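PDB 3E05: precorrin-6Y C5,15-methyltransferase (Decarboxylating), which probably transfers methyl groups from S-adenosylmethionine to a precorrin ring during adenosylcobalamin biosynthesis, the chain here being the C-terminal domain of the longer enzyme. Local coordinates for residues D[9-14]-D[54-59]; D[47-52]-D[78-83]. One frame throughout, in Å; residues are numbered along the deposited sequence.

Both contacts lie on one flank of the Rossmann-like methyltransferase sheet, their centres about 11 Å apart, and the turn of contact 2 leads directly into the helix 53-61 of contact 1. Along the chain their segments alternate: the N-terminal loop 9-14, then the glycine-rich turn 47-52 leaving strand 43-47, then 54-59 on helix 53-61, and last 78-83 on helix 74-86. Contact 1 fastens the N-terminal loop to helix 53-61; contact 2 packs the turn just ahead of that helix against helix 74-86. They touch where Ile56 CD1 lies 3.6 Å from Asn83 CB. These two buried contacts join the loop before helix 26-35, the unit from strand 43-47 to helix 53-61, and helix 74-86.

Contact 1. Residues D[9-14]-D[54-59]; sequences IGIDDD and VSIEAS
Ile9 and Glu57 bring the two backbones closest, 5.5 Å between their CA atoms, where an irregular loop passes helix 53-61, the first helix after strand 43-47 in the Rossmann-like methyltransferase fold. A buried glutamate carboxylate on the helix accepts from the N-H groups of the loop, firmly from Ile11 and weakly from Gly10. Glu57 reaches off the helix with CG anti to its carbonyl carbon (chi1 -70°) and an extended chain beyond. Its OE2 accepts from Ile11 N at 2.9 Å, on the syn side but 31° out of the carboxylate plane. Gly10 N is shared weakly between the two oxygens, 3.1 Å from OE2 and 3.4 Å from OE1 of Glu57. The positive phi of Gly10 (92°) lets the loop turn here; a side chain would crowd the carbonyl oxygen of Ile9.

Ile9 and Ile11 pack against the acid. Ile9 crosses the Glu57 side chain at about a right angle, its CB 3.6 Å from OE1, while Ile11 slides past in the opposite direction and lays CD1 3.8 Å from Glu57 CG. The salt bridge from Arg29 NH1 to Glu57 OE2, with the N-H donors, would favour a charged carboxylate in this buried place. Arg29 NH1 also bonds Ile11 O. On the subunit interface, Ile9 also packs on Ile9 of the second subunit. A water completes the grip, donating to Glu57 OE1 at 2.8 Å.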
ATOM      1  N   ILE D   9      10.057   9.596 -20.727  1.00 31.81           N
ATOM      2  CA  ILE D   9       9.682   9.596 -19.311  1.00 30.72           C
ATOM      3  C   ILE D   9      10.373   8.410 -18.628  1.00 32.20           C
ATOM      4  O   ILE D   9      10.765   7.427 -19.279  1.00 33.86           O
ATOM      5  CB  ILE D   9       8.134   9.582 -19.060  1.00 31.11           C
ATOM      6  CG1 ILE D   9       7.496   8.250 -19.484  1.00 32.99           C
ATOM      7  CG2 ILE D   9       7.428  10.818 -19.699  1.00 32.90           C
ATOM      8  CD1 ILE D   9       6.054   8.073 -19.045  1.00 30.67           C
ATOM      9  N   GLY D  10      10.542   8.512 -17.314  1.00 35.67           N
ATOM     10  CA  GLY D  10      11.228   7.485 -16.557  1.00 33.76           C
ATOM     11  C   GLY D  10      12.710   7.699 -16.379  1.00 35.29           C
ATOM     12  O   GLY D  10      13.460   6.721 -16.239  1.00 35.87           O
ATOM     13  N   ILE D  11      13.134   8.967 -16.388  1.00 34.44           N
ATOM     14  CA  ILE D  11      14.513   9.333 -16.051  1.00 34.73           C
ATOM     15  C   ILE D  11      14.751   8.958 -14.588  1.00 35.04           C
ATOM     16  O   ILE D  11      13.922   9.257 -13.729  1.00 33.98           O
ATOM     17  CB  ILE D  11      14.792  10.847 -16.286  1.00 33.81           C
ATOM     18  CG1 ILE D  11      14.515  11.243 -17.745  1.00 32.10           C
ATOM     19  CG2 ILE D  11      16.244  11.192 -15.936  1.00 34.12           C
ATOM     20  CD1 ILE D  11      14.263  12.734 -17.959  1.00 32.47           C
ATOM     21  N   ASP D  12      15.858   8.270 -14.312  1.00 36.29           N
ATOM     22  CA  ASP D  12      16.197   7.842 -12.956  0.50 37.39           C
ATOM     23  C   ASP D  12      16.309   9.039 -12.019  1.00 36.07           C
ATOM     24  O   ASP D  12      16.879  10.069 -12.398  1.00 34.92           O
ATOM     25  CB  ASP D  12      17.507   7.050 -12.946  0.50 39.27           C
ATOM     26  CG  ASP D  12      17.743   6.342 -11.629  0.50 39.96           C
ATOM     27  OD1 ASP D  12      17.121   5.284 -11.405  0.50 48.44           O
ATOM     28  OD2 ASP D  12      18.548   6.843 -10.817  0.50 47.90           O
ATOM     29  N   ASP D  13      15.762   8.898 -10.808  1.00 30.63           N
ATOM     30  CA  ASP D  13      15.749   9.964  -9.824  1.00 33.96           C
ATOM     31  C   ASP D  13      17.148  10.533  -9.568  1.00 36.00           C
ATOM     32  O   ASP D  13      17.323  11.759  -9.473  1.00 34.50           O
ATOM     33  CB  ASP D  13      15.162   9.470  -8.498  1.00 33.15           C
ATOM     34  CG  ASP D  13      13.653   9.239  -8.548  1.00 35.04           C
ATOM     35  OD1 ASP D  13      12.973   9.734  -9.465  1.00 37.73           O
ATOM     36  OD2 ASP D  13      13.150   8.563  -7.627  1.00 41.17           O
ATOM     37  N   ASP D  14      18.137   9.638  -9.522  1.00 38.20           N
ATOM     38  CA  ASP D  14      19.511  10.008  -9.186  0.50 41.00           C
ATOM     39  C   ASP D  14      20.262  10.747 -10.307  1.00 42.90           C
ATOM     40  O   ASP D  14      21.414  11.146 -10.134  1.00 43.31           O
ATOM     41  CB  ASP D  14      20.267   8.775  -8.686  0.50 37.04           C
ATOM     42  CG  ASP D  14      19.673   8.214  -7.391  0.50 42.70           C
ATOM     43  OD1 ASP D  14      18.999   8.969  -6.651  0.50 40.06           O
ATOM     44  OD2 ASP D  14      19.873   7.017  -7.108  0.50 43.19           O
ATOM     45  N   VAL D  54       9.213  17.157 -12.986  1.00 22.14           N
ATOM     46  CA  VAL D  54       7.892  17.123 -13.620  1.00 28.50           C
ATOM     47  C   VAL D  54       7.915  17.968 -14.885  1.00 28.66           C
ATOM     48  O   VAL D  54       7.530  17.494 -15.950  1.00 27.33           O
ATOM     49  CB  VAL D  54       6.769  17.602 -12.668  1.00 25.93           C
ATOM     50  CG1 VAL D  54       5.385  17.558 -13.354  1.00 30.34           C
ATOM     51  CG2 VAL D  54       6.775  16.747 -11.370  1.00 26.65           C
ATOM     52  N   SER D  55       8.396  19.204 -14.759  1.00 32.23           N
ATOM     53  CA  SER D  55       8.557  20.124 -15.902  1.00 29.04           C
ATOM     54  C   SER D  55       9.375  19.508 -17.023  1.00 27.56           C
ATOM     55  O   SER D  55       9.016  19.637 -18.192  1.00 33.37           O
ATOM     56  CB  SER D  55       9.252  21.404 -15.446  1.00 31.04           C
ATOM     57  OG  SER D  55       8.310  22.312 -14.934  1.00 30.90           O
ATOM     58  N   ILE D  56      10.448  18.817 -16.655  1.00 25.72           N
ATOM     59  CA  ILE D  56      11.384  18.264 -17.637  1.00 30.99           C
ATOM     60  C   ILE D  56      10.775  17.106 -18.433  1.00 33.76           C
ATOM     61  O   ILE D  56      10.839  17.088 -19.661  1.00 29.91           O
ATOM     62  CB  ILE D  56      12.727  17.888 -16.982  1.00 32.74           C
ATOM     63  CG1 ILE D  56      13.527  19.162 -16.684  1.00 34.45           C
ATOM     64  CG2 ILE D  56      13.538  16.936 -17.845  1.00 34.16           C
ATOM     65  CD1 ILE D  56      14.709  18.925 -15.780  1.00 32.48           C
ATOM     66  N   GLU D  57      10.160  16.148 -17.746  1.00 31.65           N
ATOM     67  CA  GLU D  57       9.463  15.065 -18.461  1.00 29.14           C
ATOM     68  C   GLU D  57       8.189  15.521 -19.211  1.00 27.03           C
ATOM     69  O   GLU D  57       7.903  15.037 -20.308  1.00 27.06           O
ATOM     70  CB  GLU D  57       9.235  13.850 -17.539  1.00 27.78           C
ATOM     71  CG  GLU D  57      10.543  13.123 -17.209  1.00 29.05           C
ATOM     72  CD  GLU D  57      10.347  11.844 -16.444  1.00 29.41           C
ATOM     73  OE1 GLU D  57       9.186  11.452 -16.208  1.00 31.12           O
ATOM     74  OE2 GLU D  57      11.357  11.228 -16.057  1.00 32.63           O
ATOM     75  N   ALA D  58       7.468  16.493 -18.647  1.00 26.26           N
ATOM     76  CA  ALA D  58       6.356  17.157 -19.348  1.00 30.85           C
ATOM     77  C   ALA D  58       6.802  17.773 -20.680  1.00 32.55           C
ATOM     78  O   ALA D  58       6.072  17.710 -21.676  1.00 32.45           O
ATOM     79  CB  ALA D  58       5.769  18.235 -18.495  1.00 30.20           C
ATOM     80  N   SER D  59       7.992  18.376 -20.666  1.00 34.35           N
ATOM     81  CA  SER D  59       8.565  19.021 -21.844  1.00 31.20           C
ATOM     82  C   SER D  59       8.917  18.006 -22.927  1.00 34.93           C
ATOM     83  O   SER D  59       8.835  18.313 -24.119  1.00 37.41           O
ATOM     84  CB  SER D  59       9.767  19.886 -21.456  1.00 30.63           C
ATOM     85  OG  SER D  59      10.955  19.125 -21.371  1.00 31.87           O
TER
HETATM   86  O   HOH W   1       8.520   9.112 -14.799  1.00 21.79           O

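Contact 2. Residues D[47-52]-D[78-83]; sequences IGAGSA and GFIRDN
Ile80 comes off helix 74-86 with its branches spread over the turn 47-52, the glycine-rich loop after the first strand that in Rossmann-like methyltransferases usually lines the S-adenosylmethionine site. CG1 is anti to the carbonyl carbon of Ile80 (chi1 -62°), and the CG1-CD1 arm runs across Gly50 O, which sits 3.2 Å from CG1. At the end of this arm CD1 meets Ala49 CB at 3.9 Å. Ala52 CB lies 3.7 Å from the other branch, CG2, and also against CG1, where the longer arm starts. The two alanines stand at the ends of a type II' turn with Gly50 and Ser51 at its corners, closed by the bond from Ala52 N to Ala49 O.

One helical turn on, Asn83 points toward the loop and its ND2 donates to Ser51 O at 3.0 Å. The donor lies in the carbonyl plane, on a lone pair, although the oxygen is 24° out of the amide plane of Asn83. Ser51 OG hydrogen-bonds with Thr18 OG1 and Ala17 O; it also lies oblique to the Phe79 ring, 4.3 Å from CD2. The packing of Ile80 on Ala49, Ala52 and Gly50 O thus holds the turn on the helix together with the Asn83 ND2 bond, while Asn83 OD1, accepting from Ala17 N, links the same amide to the chain ahead of helix 26-35.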
ATOM      1  N   ILE D  47       4.170  25.030 -10.453  1.00 27.34           N
ATOM      2  CA  ILE D  47       4.333  25.852  -9.255  1.00 30.37           C
ATOM      3  C   ILE D  47       5.026  25.113  -8.108  1.00 32.91           C
ATOM      4  O   ILE D  47       4.525  24.087  -7.623  1.00 33.98           O
ATOM      5  CB  ILE D  47       2.986  26.421  -8.794  1.00 31.77           C
ATOM      6  CG1 ILE D  47       2.376  27.272  -9.918  1.00 35.62           C
ATOM      7  CG2 ILE D  47       3.152  27.247  -7.496  1.00 33.52           C
ATOM      8  CD1 ILE D  47       0.924  27.605  -9.722  1.00 37.34           C
ATOM      9  N   GLY D  48       6.176  25.641  -7.688  1.00 31.77           N
ATOM     10  CA  GLY D  48       7.019  24.998  -6.685  1.00 29.27           C
ATOM     11  C   GLY D  48       7.760  23.858  -7.348  1.00 30.41           C
ATOM     12  O   GLY D  48       7.633  22.698  -6.938  1.00 34.21           O
ATOM     13  N   ALA D  49       8.551  24.192  -8.364  1.00 30.73           N
ATOM     14  CA  ALA D  49       9.141  23.185  -9.265  1.00 30.25           C
ATOM     15  C   ALA D  49      10.148  22.232  -8.623  1.00 31.18           C
ATOM     16  O   ALA D  49      10.287  21.086  -9.069  1.00 31.20           O
ATOM     17  CB  ALA D  49       9.716  23.838 -10.506  1.00 30.64           C
ATOM     18  N   GLY D  50      10.827  22.689  -7.572  1.00 34.95           N
ATOM     19  CA  GLY D  50      11.773  21.848  -6.834  1.00 30.99           C
ATOM     20  C   GLY D  50      13.012  21.608  -7.661  1.00 35.79           C
ATOM     21  O   GLY D  50      13.845  22.490  -7.793  1.00 35.55           O
ATOM     22  N   SER D  51      13.115  20.407  -8.225  1.00 35.28           N
ATOM     23  CA  SER D  51      14.202  20.064  -9.142  1.00 35.54           C
ATOM     24  C   SER D  51      13.754  20.104 -10.603  1.00 34.67           C
ATOM     25  O   SER D  51      14.543  19.840 -11.523  1.00 34.41           O
ATOM     26  CB  SER D  51      14.760  18.696  -8.784  1.00 36.82           C
ATOM     27  OG  SER D  51      15.375  18.782  -7.509  1.00 42.43           O
ATOM     28  N   ALA D  52      12.482  20.442 -10.786  1.00 33.11           N
ATOM     29  CA  ALA D  52      11.829  20.559 -12.092  1.00 34.61           C
ATOM     30  C   ALA D  52      11.703  19.254 -12.865  1.00 28.54           C
ATOM     31  O   ALA D  52      11.511  19.281 -14.076  1.00 30.85           O
ATOM     32  CB  ALA D  52      12.465  21.701 -12.968  1.00 32.34           C
ATOM     33  N   GLY D  78      19.270  26.690  -8.514  1.00 42.32           N
ATOM     34  CA  GLY D  78      20.506  26.153  -9.070  1.00 40.59           C
ATOM     35  C   GLY D  78      20.362  24.729  -9.570  1.00 40.47           C
ATOM     36  O   GLY D  78      20.910  24.382 -10.635  1.00 40.81           O
ATOM     37  N   PHE D  79      19.619  23.910  -8.814  1.00 41.09           N
ATOM     38  CA  PHE D  79      19.259  22.545  -9.235  1.00 38.55           C
ATOM     39  C   PHE D  79      18.532  22.600 -10.574  1.00 34.45           C
ATOM     40  O   PHE D  79      18.896  21.886 -11.511  1.00 35.52           O
ATOM     41  CB  PHE D  79      18.325  21.861  -8.220  1.00 42.01           C
ATOM     42  CG  PHE D  79      18.939  21.580  -6.881  1.00 43.78           C
ATOM     43  CD1 PHE D  79      20.290  21.273  -6.748  1.00 45.93           C
ATOM     44  CD2 PHE D  79      18.137  21.574  -5.740  1.00 42.62           C
ATOM     45  CE1 PHE D  79      20.839  21.000  -5.480  1.00 46.28           C
ATOM     46  CE2 PHE D  79      18.671  21.302  -4.480  1.00 43.28           C
ATOM     47  CZ  PHE D  79      20.022  21.009  -4.351  1.00 43.57           C
ATOM     48  N   ILE D  80      17.521  23.467 -10.658  1.00 34.62           N
ATOM     49  CA  ILE D  80      16.699  23.603 -11.868  1.00 35.11           C
ATOM     50  C   ILE D  80      17.544  23.993 -13.081  1.00 40.84           C
ATOM     51  O   ILE D  80      17.608  23.231 -14.051  1.00 38.75           O
ATOM     52  CB  ILE D  80      15.486  24.555 -11.670  1.00 35.02           C
ATOM     53  CG1 ILE D  80      14.558  23.996 -10.582  1.00 36.79           C
ATOM     54  CG2 ILE D  80      14.714  24.695 -12.974  1.00 32.89           C
ATOM     55  CD1 ILE D  80      13.437  24.928 -10.160  1.00 30.28           C
ATOM     56  N   ARG D  81      18.228  25.140 -12.985  1.00 39.98           N
ATOM     57  CA  ARG D  81      19.203  25.588 -13.980  1.00 43.26           C
ATOM     58  C   ARG D  81      20.089  24.450 -14.490  1.00 38.44           C
ATOM     59  O   ARG D  81      20.193  24.247 -15.703  1.00 41.05           O
ATOM     60  CB  ARG D  81      20.071  26.700 -13.381  1.00 46.28           C
ATOM     61  CG  ARG D  81      20.623  27.699 -14.385  1.00 55.16           C
ATOM     62  CD  ARG D  81      21.300  28.881 -13.688  1.00 55.08           C
ATOM     63  NE  ARG D  81      20.377  29.640 -12.837  1.00 57.60           N
ATOM     64  CZ  ARG D  81      20.425  29.666 -11.505  1.00 61.52           C
ATOM     65  NH1 ARG D  81      21.354  28.977 -10.850  1.00 62.34           N
ATOM     66  NH2 ARG D  81      19.539  30.386 -10.825  1.00 56.88           N
ATOM     67  N   ASP D  82      20.694  23.696 -13.568  1.00 41.26           N
ATOM     68  CA  ASP D  82      21.555  22.562 -13.919  1.00 42.61           C
ATOM     69  C   ASP D  82      20.778  21.462 -14.640  1.00 42.49           C
ATOM     70  O   ASP D  82      21.239  20.919 -15.647  1.00 37.99           O
ATOM     71  CB  ASP D  82      22.233  21.969 -12.676  1.00 44.63           C
ATOM     72  CG  ASP D  82      23.357  22.840 -12.133  1.00 59.08           C
ATOM     73  OD1 ASP D  82      23.559  23.973 -12.633  1.00 62.63           O
ATOM     74  OD2 ASP D  82      24.039  22.381 -11.189  1.00 63.00           O
ATOM     75  N   ASN D  83      19.592  21.138 -14.127  1.00 41.00           N
ATOM     76  CA  ASN D  83      18.776  20.079 -14.722  1.00 39.70           C
ATOM     77  C   ASN D  83      18.238  20.413 -16.125  1.00 39.01           C
ATOM     78  O   ASN D  83      18.287  19.576 -17.027  1.00 40.98           O
ATOM     79  CB  ASN D  83      17.646  19.676 -13.765  1.00 36.45           C
ATOM     80  CG  ASN D  83      18.157  18.985 -12.502  1.00 39.91           C
ATOM     81  OD1 ASN D  83      19.160  18.259 -12.523  1.00 36.68           O
ATOM     82  ND2 ASN D  83      17.455  19.203 -11.390  1.00 33.08           N
TER